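Local coordinates for protein possible metal-dependent hydrolase (PDB 3RPC) that is of unconfirmed function but probably acts as a metal-dependent hydrolase of the metallo-beta-lactamase superfamily, with two zinc ions bound in its structure, at residues H77-D80 against T81-N84; A98-E101 against L102-Q106; V255-D258 against G259-I262. All coordinates share one frame; numbering follows the deposited sequence.

Interaction 1 (H77-D80 against T81-N84); sequences HWDD and TAIN. With ZN (zinc ion), chain F.
Asp79 caps the helix 80-85 by accepting from Ala82: the N-H...O angle from Ala82 N to Asp79 OD1, at 3.0 Å, is 156°, and the donor comes in from above the carboxylate plane. CG of Asp79 sits between its own backbone N and carbonyl carbon (chi1 73°), which folds the acid back over the first turn as an N-cap. OD1 is shared, since Leu30 N also donates to it. Asp79 O takes Ile83 N at 2.9 Å, so side chain and carbonyl of one residue engage two successive NH groups of the helix start. The tight part of the contact lies beside this cap. There the Trp78 indole crosses the Ile83 side chain at about a right angle, with Trp78 CZ2 3.7 Å from Ile83 CG1; Phe108 meets the indole edge-to-face, and Gln106 OE1 receives its NE1 proton. The preceding residue belongs to the HxHxDH motif of the metallo-beta-lactamase superfamily: His77 NE2 binds a zinc ion at 2.2 Å, together with Asp76, Asp168, His226 and two waters. The other ring nitrogen, ND1, is hydrogen-bonded to Asp27 OD2, a second-shell contact that probably helps to fix the rotation of the imidazole. Helix 80-85 begins three residues after this metal ligand. The solvent side is looser. Water 1 donates to Asp79 OD2 at 2.7 Å and accepts from Thr81 N at 3.1 Å, so that it joins the acid to a backbone NH that OD2 does not itself reach with a direct bond. Exposed Asp80 lies alongside Ile83, its OD1 in plain packing contact 3.7 Å from Ile83 CD1, while its carbonyl O accepts from Asn84 N at 2.9 Å.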
loop_
_atom_site.group_PDB
_atom_site.type_symbol
_atom_site.label_atom_id
_atom_site.label_comp_id
_atom_site.label_asym_id
_atom_site.label_seq_id
_atom_site.Cartn_x
_atom_site.Cartn_y
_atom_site.Cartn_z
ATOM N N HIS A 77 -19.852 -4.675 -2.234
ATOM C CA HIS A 77 -19.424 -4.604 -0.834
ATOM C C HIS A 77 -20.215 -3.585 -0.007
ATOM O O HIS A 77 -20.066 -3.531 1.208
ATOM C CB HIS A 77 -17.927 -4.284 -0.767
ATOM C CG HIS A 77 -17.089 -5.324 -1.428
ATOM N ND1 HIS A 77 -16.359 -6.252 -0.720
ATOM C CD2 HIS A 77 -16.916 -5.621 -2.735
ATOM C CE1 HIS A 77 -15.761 -7.071 -1.566
ATOM N NE2 HIS A 77 -16.081 -6.707 -2.794
ATOM N N TRP A 78 -21.040 -2.784 -0.674
ATOM C CA TRP A 78 -21.760 -1.694 -0.019
ATOM C C TRP A 78 -22.820 -1.203 -0.989
ATOM O O TRP A 78 -22.502 -0.582 -2.008
ATOM C CB TRP A 78 -20.808 -0.543 0.344
ATOM C CG TRP A 78 -21.463 0.597 1.079
ATOM C CD1 TRP A 78 -21.684 1.861 0.608
ATOM C CD2 TRP A 78 -21.972 0.569 2.413
ATOM N NE1 TRP A 78 -22.307 2.622 1.574
ATOM C CE2 TRP A 78 -22.496 1.849 2.691
ATOM C CE3 TRP A 78 -22.045 -0.422 3.397
ATOM C CZ2 TRP A 78 -23.082 2.165 3.921
ATOM C CZ3 TRP A 78 -22.627 -0.111 4.613
ATOM C CH2 TRP A 78 -23.138 1.175 4.864
ATOM N N ASP A 79 -24.082 -1.507 -0.711
ATOM C CA ASP A 79 -25.120 -1.178 -1.686
ATOM C C ASP A 79 -26.289 -0.415 -1.072
ATOM O O ASP A 79 -26.355 -0.238 0.150
ATOM C CB ASP A 79 -25.596 -2.429 -2.454
ATOM C CG ASP A 79 -26.459 -3.358 -1.616
ATOM O OD1 ASP A 79 -26.338 -3.365 -0.368
ATOM O OD2 ASP A 79 -27.250 -4.110 -2.235
ATOM N N ASP A 80 -27.192 0.049 -1.933
ATOM C CA ASP A 80 -28.359 0.803 -1.481
ATOM C C ASP A 80 -29.179 0.036 -0.452
ATOM O O ASP A 80 -29.651 0.615 0.524
ATOM C CB ASP A 80 -29.237 1.197 -2.669
ATOM C CG ASP A 80 -28.701 2.406 -3.413
ATOM O OD1 ASP A 80 -27.830 3.108 -2.855
ATOM O OD2 ASP A 80 -29.160 2.660 -4.549
ATOM N N THR A 81 -29.329 -1.266 -0.655
ATOM C CA THR A 81 -30.095 -2.063 0.294
ATOM C C THR A 81 -29.454 -2.001 1.673
ATOM O O THR A 81 -30.140 -1.820 2.677
ATOM C CB THR A 81 -30.231 -3.514 -0.158
ATOM O OG1 THR A 81 -30.858 -3.550 -1.448
ATOM C CG2 THR A 81 -31.058 -4.304 0.847
ATOM N N ALA A 82 -28.132 -2.131 1.721
ATOM C CA ALA A 82 -27.419 -2.002 2.984
ATOM C C ALA A 82 -27.613 -0.617 3.585
ATOM O O ALA A 82 -27.901 -0.481 4.767
ATOM C CB ALA A 82 -25.938 -2.294 2.787
ATOM N N ILE A 83 -27.437 0.414 2.765
ATOM C CA ILE A 83 -27.577 1.791 3.239
ATOM C C ILE A 83 -28.934 2.009 3.905
ATOM O O ILE A 83 -29.033 2.675 4.942
ATOM C CB ILE A 83 -27.382 2.794 2.090
ATOM C CG1 ILE A 83 -25.908 2.827 1.668
ATOM C CG2 ILE A 83 -27.843 4.197 2.506
ATOM C CD1 ILE A 83 -25.708 3.251 0.228
ATOM N N ASN A 84 -29.970 1.421 3.322
ATOM C CA ASN A 84 -31.338 1.671 3.781
ATOM C C ASN A 84 -31.809 0.731 4.886
ATOM O O ASN A 84 -32.879 0.941 5.463
ATOM C CB ASN A 84 -32.305 1.598 2.597
ATOM C CG ASN A 84 -32.102 2.732 1.603
ATOM O OD1 ASN A 84 -31.748 3.851 1.978
ATOM N ND2 ASN A 84 -32.336 2.446 0.329
HETATM ZN ZN ZN F . -15.465 -7.405 -4.796
HETATM O O HOH W 1 -29.015 -2.502 -3.456
HETATM O O HOH W 2 -15.698 -5.386 -5.881
HETATM O O HOH W 3 -14.585 -8.035 -7.119
#

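Interaction 2 (A98-E101 against L102-Q106); sequences ADKE and LITSQ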
loop_
_atom_site.group_PDB
_atom_site.type_symbol
_atom_site.label_atom_id
_atom_site.label_comp_id
_atom_site.label_asym_id
_atom_site.label_seq_id
_atom_site.Cartn_x
_atom_site.Cartn_y
_atom_site.Cartn_z
ATOM N N ALA A 98 -12.430 9.559 1.868
ATOM C CA ALA A 98 -13.418 9.580 0.787
ATOM C C ALA A 98 -14.595 8.663 1.103
ATOM O O ALA A 98 -15.758 9.029 0.905
ATOM C CB ALA A 98 -12.778 9.190 -0.535
ATOM N N ASP A 99 -14.289 7.472 1.606
ATOM C CA ASP A 99 -15.334 6.524 1.966
ATOM C C ASP A 99 -16.114 7.033 3.178
ATOM O O ASP A 99 -17.329 6.862 3.240
ATOM C CB ASP A 99 -14.758 5.124 2.217
ATOM C CG ASP A 99 -14.342 4.415 0.928
ATOM O OD1 ASP A 99 -14.363 5.041 -0.159
ATOM O OD2 ASP A 99 -13.960 3.230 1.008
ATOM N N LYS A 100 -15.430 7.652 4.136
ATOM C CA LYS A 100 -16.134 8.230 5.280
ATOM C C LYS A 100 -17.103 9.302 4.805
ATOM O O LYS A 100 -18.254 9.348 5.241
ATOM C CB LYS A 100 -15.174 8.808 6.332
ATOM C CG LYS A 100 -15.917 9.599 7.416
ATOM C CD LYS A 100 -15.093 9.774 8.667
ATOM C CE LYS A 100 -15.861 10.615 9.694
ATOM N NZ LYS A 100 -15.177 10.638 11.014
ATOM N N GLU A 101 -16.652 10.162 3.901
ATOM C CA GLU A 101 -17.517 11.242 3.428
ATOM C C GLU A 101 -18.730 10.682 2.711
ATOM O O GLU A 101 -19.859 11.160 2.901
ATOM C CB GLU A 101 -16.750 12.197 2.520
ATOM C CG GLU A 101 -15.756 13.072 3.277
ATOM C CD GLU A 101 -14.906 13.922 2.355
ATOM O OE1 GLU A 101 -15.047 13.788 1.121
ATOM O OE2 GLU A 101 -14.094 14.721 2.866
ATOM N N LEU A 102 -18.514 9.649 1.906
ATOM C CA LEU A 102 -19.626 9.043 1.194
ATOM C C LEU A 102 -20.652 8.477 2.170
ATOM O O LEU A 102 -21.849 8.768 2.084
ATOM C CB LEU A 102 -19.125 7.931 0.275
ATOM C CG LEU A 102 -20.235 7.218 -0.503
ATOM C CD1 LEU A 102 -20.960 8.189 -1.434
ATOM C CD2 LEU A 102 -19.679 6.032 -1.280
ATOM N N ILE A 103 -20.178 7.659 3.101
ATOM C CA ILE A 103 -21.082 6.955 4.006
ATOM C C ILE A 103 -21.765 7.903 5.005
ATOM O O ILE A 103 -22.939 7.724 5.336
ATOM C CB ILE A 103 -20.372 5.745 4.667
ATOM C CG1 ILE A 103 -20.073 4.699 3.583
ATOM C CG2 ILE A 103 -21.232 5.150 5.781
ATOM C CD1 ILE A 103 -19.281 3.486 4.063
ATOM N N THR A 104 -21.039 8.920 5.459
ATOM C CA THR A 104 -21.632 9.994 6.251
ATOM C C THR A 104 -22.759 10.678 5.479
ATOM O O THR A 104 -23.811 10.990 6.046
ATOM C CB THR A 104 -20.597 11.067 6.614
ATOM O OG1 THR A 104 -19.577 10.497 7.447
ATOM C CG2 THR A 104 -21.277 12.218 7.366
ATOM N N SER A 105 -22.539 10.926 4.189
ATOM C CA SER A 105 -23.557 11.603 3.383
ATOM C C SER A 105 -24.795 10.721 3.232
ATOM O O SER A 105 -25.871 11.197 2.866
ATOM C CB SER A 105 -23.022 11.994 2.002
ATOM O OG SER A 105 -22.919 10.871 1.130
ATOM N N GLN A 106 -24.625 9.431 3.508
ATOM C CA GLN A 106 -25.709 8.465 3.403
ATOM C C GLN A 106 -26.458 8.299 4.729
ATOM O O GLN A 106 -27.340 7.450 4.852
ATOM C CB GLN A 106 -25.174 7.129 2.859
ATOM C CG GLN A 106 -24.691 7.246 1.407
ATOM C CD GLN A 106 -23.834 6.080 0.931
ATOM O OE1 GLN A 106 -23.326 5.288 1.725
ATOM N NE2 GLN A 106 -23.673 5.975 -0.384
#
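The flat carbonyl group of Lys100 receives Thr104 twice. Thr104 N arrives almost head-on, 2.8 Å from Lys100 O, with a C=O...N angle of 160°; Thr104 OG1 donates to the same oxygen, also from 2.8 Å, but from above the carbonyl plane, 43° out of it. The hydroxyl is placed there by its first torsion (chi1 -63°), which sets OG1 beside the backbone N and anti to the carbonyl carbon. Two bonds thus grip one oxygen, the shared-acceptor pattern in which a helical threonine turns its hydroxyl back on the carbonyl four residues earlier. At the carbonyl of Asp99, by contrast, the backbone donor is tilted from the plane: Ile103 N lies 3.0 Å from Asp99 O, and the branch carbon CG1 of Ile103 packs 3.5 Å from that oxygen. Ala98 O and Glu101 O continue the ladder by accepting from Leu102 N and Ser105 N. At the C-terminal turn Ser105 OG donates to Leu102 O at a short 2.5 Å, and Gln106 N bonds to Ile103 O at 3.0 Å as the chain leaves the helix. The extended Lys100 side chain passes Thr104 at a slant, CG standing 3.8 Å from Thr104 OG1, and carries its ammonium to Val111 O; Asp99 OD2 accepts from Gln95 NE2. Helix 97-105 is the crossover of a beta-alpha-beta unit, with buried Asp99 and Ile103 on the face turned to the sheet: Asp99, Lys100 and Ile103 lie on Val94 of strand 92-94, while Lys100, Ile103 and Thr104 rest on Ile113 or Val111 of the parallel strand 111-113.

Interaction 3 (V255-D258 against G259-I262); sequences VPED and GETI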
loop_
_atom_site.group_PDB
_atom_site.type_symbol
_atom_site.label_atom_id
_atom_site.label_comp_id
_atom_site.label_asym_id
_atom_site.label_seq_id
_atom_site.Cartn_x
_atom_site.Cartn_y
_atom_site.Cartn_z
ATOM N N VAL A 255 -14.780 -23.774 2.302
ATOM C CA VAL A 255 -15.558 -23.074 1.287
ATOM C C VAL A 255 -17.001 -23.033 1.782
ATOM O O VAL A 255 -17.818 -23.880 1.414
ATOM C CB VAL A 255 -15.488 -23.790 -0.075
ATOM C CG1 VAL A 255 -16.187 -22.970 -1.147
ATOM C CG2 VAL A 255 -14.031 -24.058 -0.462
ATOM N N PRO A 256 -17.316 -22.060 2.647
ATOM C CA PRO A 256 -18.647 -22.100 3.267
ATOM C C PRO A 256 -19.769 -21.776 2.295
ATOM O O PRO A 256 -19.601 -20.968 1.385
ATOM C CB PRO A 256 -18.563 -21.011 4.341
ATOM C CG PRO A 256 -17.522 -20.046 3.790
ATOM C CD PRO A 256 -16.492 -20.957 3.165
ATOM N N GLU A 257 -20.918 -22.414 2.501
ATOM C CA GLU A 257 -22.118 -22.037 1.783
ATOM C C GLU A 257 -22.640 -20.712 2.327
ATOM O O GLU A 257 -22.308 -20.301 3.440
ATOM C CB GLU A 257 -23.197 -23.104 1.961
ATOM C CG GLU A 257 -22.807 -24.477 1.441
ATOM C CD GLU A 257 -22.617 -24.518 -0.059
ATOM O OE1 GLU A 257 -23.183 -23.674 -0.774
ATOM O OE2 GLU A 257 -21.885 -25.408 -0.537
ATOM N N ASP A 258 -23.476 -20.053 1.539
ATOM C CA ASP A 258 -24.165 -18.867 2.022
ATOM C C ASP A 258 -24.987 -19.267 3.236
ATOM O O ASP A 258 -25.793 -20.198 3.151
ATOM C CB ASP A 258 -25.084 -18.313 0.936
ATOM C CG ASP A 258 -24.322 -17.656 -0.214
ATOM O OD1 ASP A 258 -23.070 -17.591 -0.173
ATOM O OD2 ASP A 258 -24.991 -17.182 -1.160
ATOM N N GLY A 259 -24.794 -18.567 4.353
ATOM C CA GLY A 259 -25.531 -18.838 5.581
ATOM C C GLY A 259 -24.806 -19.775 6.537
ATOM O O GLY A 259 -25.229 -19.942 7.680
ATOM N N GLU A 260 -23.712 -20.382 6.080
ATOM C CA GLU A 260 -22.971 -21.333 6.907
ATOM C C GLU A 260 -22.075 -20.667 7.947
ATOM O O GLU A 260 -21.390 -19.687 7.657
ATOM C CB GLU A 260 -22.120 -22.260 6.026
ATOM C CG GLU A 260 -21.253 -23.235 6.809
ATOM C CD GLU A 260 -20.486 -24.194 5.909
ATOM O OE1 GLU A 260 -20.794 -24.282 4.699
ATOM O OE2 GLU A 260 -19.562 -24.865 6.416
ATOM N N THR A 261 -22.064 -21.223 9.153
ATOM C CA THR A 261 -21.215 -20.728 10.227
ATOM C C THR A 261 -20.017 -21.640 10.460
ATOM O O THR A 261 -20.151 -22.869 10.524
ATOM C CB THR A 261 -22.015 -20.613 11.533
ATOM O OG1 THR A 261 -23.039 -19.628 11.369
ATOM C CG2 THR A 261 -21.109 -20.215 12.701
ATOM N N ILE A 262 -18.845 -21.024 10.572
ATOM C CA ILE A 262 -17.610 -21.725 10.903
ATOM C C ILE A 262 -17.102 -21.222 12.250
ATOM O O ILE A 262 -16.877 -20.024 12.428
ATOM C CB ILE A 262 -16.525 -21.481 9.838
ATOM C CG1 ILE A 262 -17.016 -21.966 8.476
ATOM C CG2 ILE A 262 -15.222 -22.166 10.232
ATOM C CD1 ILE A 262 -16.112 -21.573 7.319
HETATM O O HOH W 4 -19.335 -25.878 3.029
#
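Glu260 OE1 is gripped from two directions: Glu257 N donates to it at 2.9 Å with an N-H...O angle of 166°, and water 4 donates at 2.7 Å. The same water also donates to Val255 O, so it ties the carboxylate to the incoming chain. The residues form a type II beta turn from Glu257 to Glu260, and the side-chain bond is added to its backbone closure. That closing bond, Glu260 N to Glu257 O, measures 3.0 Å, the donor standing above the carbonyl plane. Gly259 occupies the third position with the positive phi (94°) of this turn class; a CB at these backbone angles would press on Asp258 O. Glu260 therefore pairs with Glu257 twice, its NH going to the carbonyl and its carboxylate to the NH. The second bond depends on an extended side chain, with CG opposite the backbone N across the CA-CB bond (chi1 177°), which carries OE1 back along the turn until Glu257 N meets it from above the carboxylate plane. Two like charges come fairly near each other here, yet Glu257 points its own acid elsewhere: OE2 forms a salt bridge with Arg241, which probably offsets the repulsion. Asp258 OD1 is similarly bridged to Arg237, so helix 237-246 holds both acids of the turn. Beyond the turn the chain enters strand 261-263, which pairs antiparallel with strand 6-11, whereas strand 253-254 belongs to the other sheet; the turn thus joins the two sheets of the alpha-beta/beta-alpha sandwich characteristic of the superfamily. Beside the polar link, the Pro256 ring and Ile262 cross at about a right angle, CB of Pro256 lying 3.9 Å from CD1 of Ile262.

How the interactions relate
The three contacts follow one another along the chain. Interactions 1 and 2 are neighbours, centres about 12 Å apart, and they touch: Ile83 CD1 lies 3.5 Å from Gln106 NE2, and Trp78 packs on Ile103. Helix 80-85 lies in the connection between strands 67-69 and 92-94, helix 97-105 in that between 92-94 and 111-113, and their contact probably helps to hold the loop after zinc ligand His77. Interaction 3 stands apart, its centre about 21 Å from that of interaction 1 and 30 Å from that of interaction 2, touching neither. Its strand 261-263 is outermost at one edge of that same sheet within this chain, strand 111-113 at the other.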